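Local structure of aquaporin aqpM (2F2B) at residues 154-159 / 184-189; 162-167 / 173-178. The protein forms a membrane channel that lets water pass in either direction along the osmotic gradient and also gives a transient rise in glycerol flux. All coordinates share one frame; numbering follows the deposited sequence.

Overall arrangement
The chain enters these contacts in its second half, on two successive transmembrane helices. Helix 143-166 carries residues 154-159 and, about two turns later, most of 162-167, with D167 just past its end. The chain then turns through the short connection 168-172. Residues 173-178 lead into helix 175-194 and form the other side of contact 2; residues 184-189, further along that helix, serve contact 1. Contact 2 therefore closes the short loop at the hairpin turn, and contact 1 closes a wider loop around it. The two do not cross. Their centres lie about 14 Å apart along the same helix pair, and both also touch a second subunit of the homotetramer.

Contact 1: residues 154-159 / 184-189; sequences TFLLMI and AGIITT
I186 projects toward helix 143-166 and meets L156 and L157. On the second segment it carries all of the contact. Its CG1 sits anti to the carbonyl carbon (chi1 -65°), and the extended chain sends CD1 to the other helix. I186 CG1 lies 3.8 Å from L156 CD2. I186 CD1 lies against three atoms of the same leucine: L156 CD2 at 3.9 Å, and L156 CB and CG at 4.0 Å each. The I186 and L156 side chains run past each other in opposite directions, so they lie alongside. L157 joins through its backbone and CB, not its branches: I186 CD1 is 3.9 Å from L157 N and 4.2 Å from L157 CB. Further on, T188 N and OG1 both bond to A184 O, from opposite faces of that carbonyl. T189 OG1 is hydrogen-bonded to F21 O of a second subunit, whose F21 also packs on L156 and I186. The contact is buried apolar packing between two consecutive membrane-spanning helices of the aquaporin fold, with no hydrogen bond between the segments. I186 also touches S196 and L198, which lead into the second NPA motif. Helix 52-73 meets A184, I187 and T188, while helix 224-243 lies against T154, F155 and M158.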
loop_
_atom_site.group_PDB
_atom_site.type_symbol
_atom_site.label_atom_id
_atom_site.label_comp_id
_atom_site.label_asym_id
_atom_site.label_seq_id
_atom_site.Cartn_x
_atom_site.Cartn_y
_atom_site.Cartn_z
ATOM N N THR A 154 18.585 9.626 -2.024
ATOM C CA THR A 154 19.319 8.585 -2.728
ATOM C C THR A 154 20.183 7.776 -1.762
ATOM O O THR A 154 20.482 6.611 -2.018
ATOM C CB THR A 154 20.185 9.179 -3.860
ATOM O OG1 THR A 154 19.388 10.079 -4.645
ATOM C CG2 THR A 154 20.686 8.067 -4.776
ATOM N N PHE A 155 20.577 8.392 -0.649
ATOM C CA PHE A 155 21.361 7.688 0.360
ATOM C C PHE A 155 20.509 6.533 0.895
ATOM O O PHE A 155 20.973 5.395 0.985
ATOM C CB PHE A 155 21.729 8.634 1.513
ATOM C CG PHE A 155 22.491 7.969 2.630
ATOM C CD1 PHE A 155 23.884 7.949 2.629
ATOM C CD2 PHE A 155 21.814 7.356 3.681
ATOM C CE1 PHE A 155 24.594 7.326 3.663
ATOM C CE2 PHE A 155 22.513 6.730 4.718
ATOM C CZ PHE A 155 23.906 6.717 4.707
ATOM N N LEU A 156 19.258 6.822 1.250
ATOM C CA LEU A 156 18.379 5.771 1.765
ATOM C C LEU A 156 18.172 4.680 0.720
ATOM O O LEU A 156 18.241 3.489 1.031
ATOM C CB LEU A 156 17.017 6.342 2.182
ATOM C CG LEU A 156 16.015 5.275 2.651
ATOM C CD1 LEU A 156 16.600 4.504 3.831
ATOM C CD2 LEU A 156 14.695 5.925 3.043
ATOM N N LEU A 157 17.912 5.087 -0.519
ATOM C CA LEU A 157 17.711 4.120 -1.594
ATOM C C LEU A 157 18.912 3.188 -1.737
ATOM O O LEU A 157 18.764 1.967 -1.738
ATOM C CB LEU A 157 17.473 4.839 -2.927
ATOM C CG LEU A 157 17.489 3.955 -4.185
ATOM C CD1 LEU A 157 16.434 2.853 -4.069
ATOM C CD2 LEU A 157 17.232 4.814 -5.417
ATOM N N MET A 158 20.103 3.767 -1.847
ATOM C CA MET A 158 21.311 2.966 -2.031
ATOM C C MET A 158 21.689 2.083 -0.841
ATOM O O MET A 158 22.112 0.941 -1.029
ATOM C CB MET A 158 22.490 3.873 -2.393
ATOM C CG MET A 158 23.718 3.128 -2.924
ATOM S SD MET A 158 23.452 2.358 -4.552
ATOM C CE MET A 158 24.201 0.775 -4.302
ATOM N N ILE A 159 21.548 2.591 0.380
ATOM C CA ILE A 159 21.909 1.773 1.536
ATOM C C ILE A 159 20.946 0.588 1.652
ATOM O O ILE A 159 21.323 -0.494 2.105
ATOM C CB ILE A 159 21.943 2.608 2.850
ATOM C CG1 ILE A 159 22.834 1.895 3.879
ATOM C CG2 ILE A 159 20.533 2.807 3.410
ATOM C CD1 ILE A 159 23.155 2.720 5.110
ATOM N N ALA A 184 8.910 4.476 -3.079
ATOM C CA ALA A 184 7.575 5.053 -2.884
ATOM C C ALA A 184 7.562 5.942 -1.641
ATOM O O ALA A 184 6.997 7.039 -1.654
ATOM C CB ALA A 184 6.523 3.943 -2.750
ATOM N N GLY A 185 8.199 5.466 -0.573
ATOM C CA GLY A 185 8.254 6.231 0.665
ATOM C C GLY A 185 9.067 7.507 0.547
ATOM O O GLY A 185 8.689 8.544 1.088
ATOM N N ILE A 186 10.189 7.436 -0.154
ATOM C CA ILE A 186 11.045 8.602 -0.341
ATOM C C ILE A 186 10.305 9.665 -1.155
ATOM O O ILE A 186 10.366 10.854 -0.832
ATOM C CB ILE A 186 12.373 8.202 -1.040
ATOM C CG1 ILE A 186 13.172 7.276 -0.114
ATOM C CG2 ILE A 186 13.207 9.455 -1.372
ATOM C CD1 ILE A 186 14.327 6.544 -0.798
ATOM N N ILE A 187 9.587 9.240 -2.190
ATOM C CA ILE A 187 8.836 10.182 -3.021
ATOM C C ILE A 187 7.706 10.828 -2.218
ATOM O O ILE A 187 7.415 12.017 -2.374
ATOM C CB ILE A 187 8.252 9.472 -4.277
ATOM C CG1 ILE A 187 9.388 9.136 -5.247
ATOM C CG2 ILE A 187 7.201 10.359 -4.961
ATOM C CD1 ILE A 187 8.977 8.212 -6.395
ATOM N N THR A 188 7.071 10.052 -1.348
ATOM C CA THR A 188 5.984 10.589 -0.542
ATOM C C THR A 188 6.474 11.774 0.294
ATOM O O THR A 188 5.785 12.788 0.416
ATOM C CB THR A 188 5.396 9.492 0.380
ATOM O OG1 THR A 188 4.933 8.403 -0.426
ATOM C CG2 THR A 188 4.225 10.035 1.195
ATOM N N THR A 189 7.678 11.654 0.844
ATOM C CA THR A 189 8.246 12.714 1.675
ATOM C C THR A 189 8.881 13.867 0.893
ATOM O O THR A 189 8.585 15.038 1.139
ATOM C CB THR A 189 9.336 12.155 2.620
ATOM O OG1 THR A 189 8.783 11.112 3.437
ATOM C CG2 THR A 189 9.878 13.264 3.533
#

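Contact 2: residues 162-167 / 173-178; sequences MGIAVD and GFAGII
I164 and A165 meet A175 where the two helices come close, and the A165 and A175 CA atoms are 5.3 Å apart. Apolar packing makes up most of the contact. I164 reaches across with CG1 anti to its backbone N (chi1 -159°). This sets I164 CG1 3.8 Å from A175 CA, over the backbone of the second segment. I164 CD1 touches F174 CB at 4.1 Å, and the two side chains cross at a slant. I164 CG1 also approaches I178 CB, at 4.4 Å. A175 CB touches A165 CB at 4.0 Å. The polar link is a single water. It donates to I164 O at 2.7 Å and accepts a weak bond from A175 N at 3.0 Å. It thus bridges a carbonyl near the end of one helix and an amide near the start of the next. Within the first segment, D167 N bonds to M162 O at 2.8 Å, in a wider pi-type turn. F174 rings of two other subunits meet this F174 edge to face, so the contact borders a subunit interface. The arrangement is a helical hairpin formed by two consecutive transmembrane helices of the aquaporin fold, closed at the predicted cytoplasmic side.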
loop_
_atom_site.group_PDB
_atom_site.type_symbol
_atom_site.label_atom_id
_atom_site.label_comp_id
_atom_site.label_asym_id
_atom_site.label_seq_id
_atom_site.Cartn_x
_atom_site.Cartn_y
_atom_site.Cartn_z
ATOM N N MET A 162 22.063 -1.957 -0.883
ATOM C CA MET A 162 23.237 -2.673 -0.383
ATOM C C MET A 162 22.825 -3.795 0.569
ATOM O O MET A 162 23.312 -4.923 0.468
ATOM C CB MET A 162 24.177 -1.714 0.359
ATOM C CG MET A 162 24.893 -0.700 -0.525
ATOM S SD MET A 162 26.008 -1.481 -1.727
ATOM C CE MET A 162 27.305 -2.105 -0.644
ATOM N N GLY A 163 21.918 -3.483 1.489
ATOM C CA GLY A 163 21.487 -4.475 2.458
ATOM C C GLY A 163 20.585 -5.593 1.970
ATOM O O GLY A 163 20.714 -6.734 2.423
ATOM N N ILE A 164 19.688 -5.291 1.032
ATOM C CA ILE A 164 18.746 -6.295 0.549
ATOM C C ILE A 164 19.058 -6.943 -0.806
ATOM O O ILE A 164 18.538 -8.014 -1.110
ATOM C CB ILE A 164 17.307 -5.701 0.502
ATOM C CG1 ILE A 164 16.269 -6.827 0.504
ATOM C CG2 ILE A 164 17.127 -4.849 -0.752
ATOM C CD1 ILE A 164 16.309 -7.699 1.740
ATOM N N ALA A 165 19.903 -6.315 -1.620
ATOM C CA ALA A 165 20.218 -6.884 -2.928
ATOM C C ALA A 165 21.686 -7.254 -3.126
ATOM O O ALA A 165 21.996 -8.231 -3.810
ATOM C CB ALA A 165 19.780 -5.925 -4.031
ATOM N N VAL A 166 22.584 -6.475 -2.533
ATOM C CA VAL A 166 24.021 -6.712 -2.674
ATOM C C VAL A 166 24.586 -7.674 -1.634
ATOM O O VAL A 166 25.296 -8.625 -1.978
ATOM C CB VAL A 166 24.804 -5.375 -2.600
ATOM C CG1 VAL A 166 26.309 -5.630 -2.712
ATOM C CG2 VAL A 166 24.348 -4.451 -3.719
ATOM N N ASP A 167 24.268 -7.430 -0.368
ATOM C CA ASP A 167 24.760 -8.261 0.725
ATOM C C ASP A 167 24.395 -9.734 0.567
ATOM O O ASP A 167 23.235 -10.083 0.352
ATOM C CB ASP A 167 24.218 -7.756 2.062
ATOM C CG ASP A 167 25.064 -8.209 3.235
ATOM O OD1 ASP A 167 26.003 -7.476 3.600
ATOM O OD2 ASP A 167 24.802 -9.298 3.780
ATOM N N GLY A 173 14.625 -13.091 -2.570
ATOM C CA GLY A 173 13.295 -12.785 -3.060
ATOM C C GLY A 173 12.699 -11.444 -2.671
ATOM O O GLY A 173 11.814 -10.950 -3.362
ATOM N N PHE A 174 13.182 -10.851 -1.584
ATOM C CA PHE A 174 12.649 -9.574 -1.102
ATOM C C PHE A 174 13.164 -8.307 -1.775
ATOM O O PHE A 174 12.516 -7.261 -1.699
ATOM C CB PHE A 174 12.900 -9.451 0.404
ATOM C CG PHE A 174 11.986 -10.296 1.237
ATOM C CD1 PHE A 174 10.732 -9.823 1.610
ATOM C CD2 PHE A 174 12.364 -11.577 1.624
ATOM C CE1 PHE A 174 9.863 -10.616 2.357
ATOM C CE2 PHE A 174 11.499 -12.378 2.371
ATOM C CZ PHE A 174 10.249 -11.896 2.736
ATOM N N ALA A 175 14.313 -8.384 -2.435
ATOM C CA ALA A 175 14.901 -7.191 -3.049
ATOM C C ALA A 175 13.966 -6.312 -3.878
ATOM O O ALA A 175 13.862 -5.107 -3.638
ATOM C CB ALA A 175 16.117 -7.581 -3.882
ATOM N N GLY A 176 13.284 -6.905 -4.848
ATOM C CA GLY A 176 12.404 -6.120 -5.698
ATOM C C GLY A 176 11.340 -5.314 -4.975
ATOM O O GLY A 176 11.227 -4.100 -5.173
ATOM N N ILE A 177 10.561 -5.975 -4.127
ATOM C CA ILE A 177 9.489 -5.273 -3.437
ATOM C C ILE A 177 9.995 -4.253 -2.421
ATOM O O ILE A 177 9.442 -3.159 -2.316
ATOM C CB ILE A 177 8.489 -6.272 -2.770
ATOM C CG1 ILE A 177 7.264 -5.505 -2.253
ATOM C CG2 ILE A 177 9.159 -7.039 -1.638
ATOM C CD1 ILE A 177 6.525 -4.739 -3.338
ATOM N N ILE A 178 11.061 -4.579 -1.696
ATOM C CA ILE A 178 11.574 -3.635 -0.710
ATOM C C ILE A 178 12.163 -2.389 -1.373
ATOM O O ILE A 178 11.935 -1.270 -0.911
ATOM C CB ILE A 178 12.630 -4.310 0.200
ATOM C CG1 ILE A 178 11.966 -5.460 0.972
ATOM C CG2 ILE A 178 13.244 -3.292 1.155
ATOM C CD1 ILE A 178 10.634 -5.079 1.649
HETATM O O HOH W 1 16.712 -10.026 -1.530
#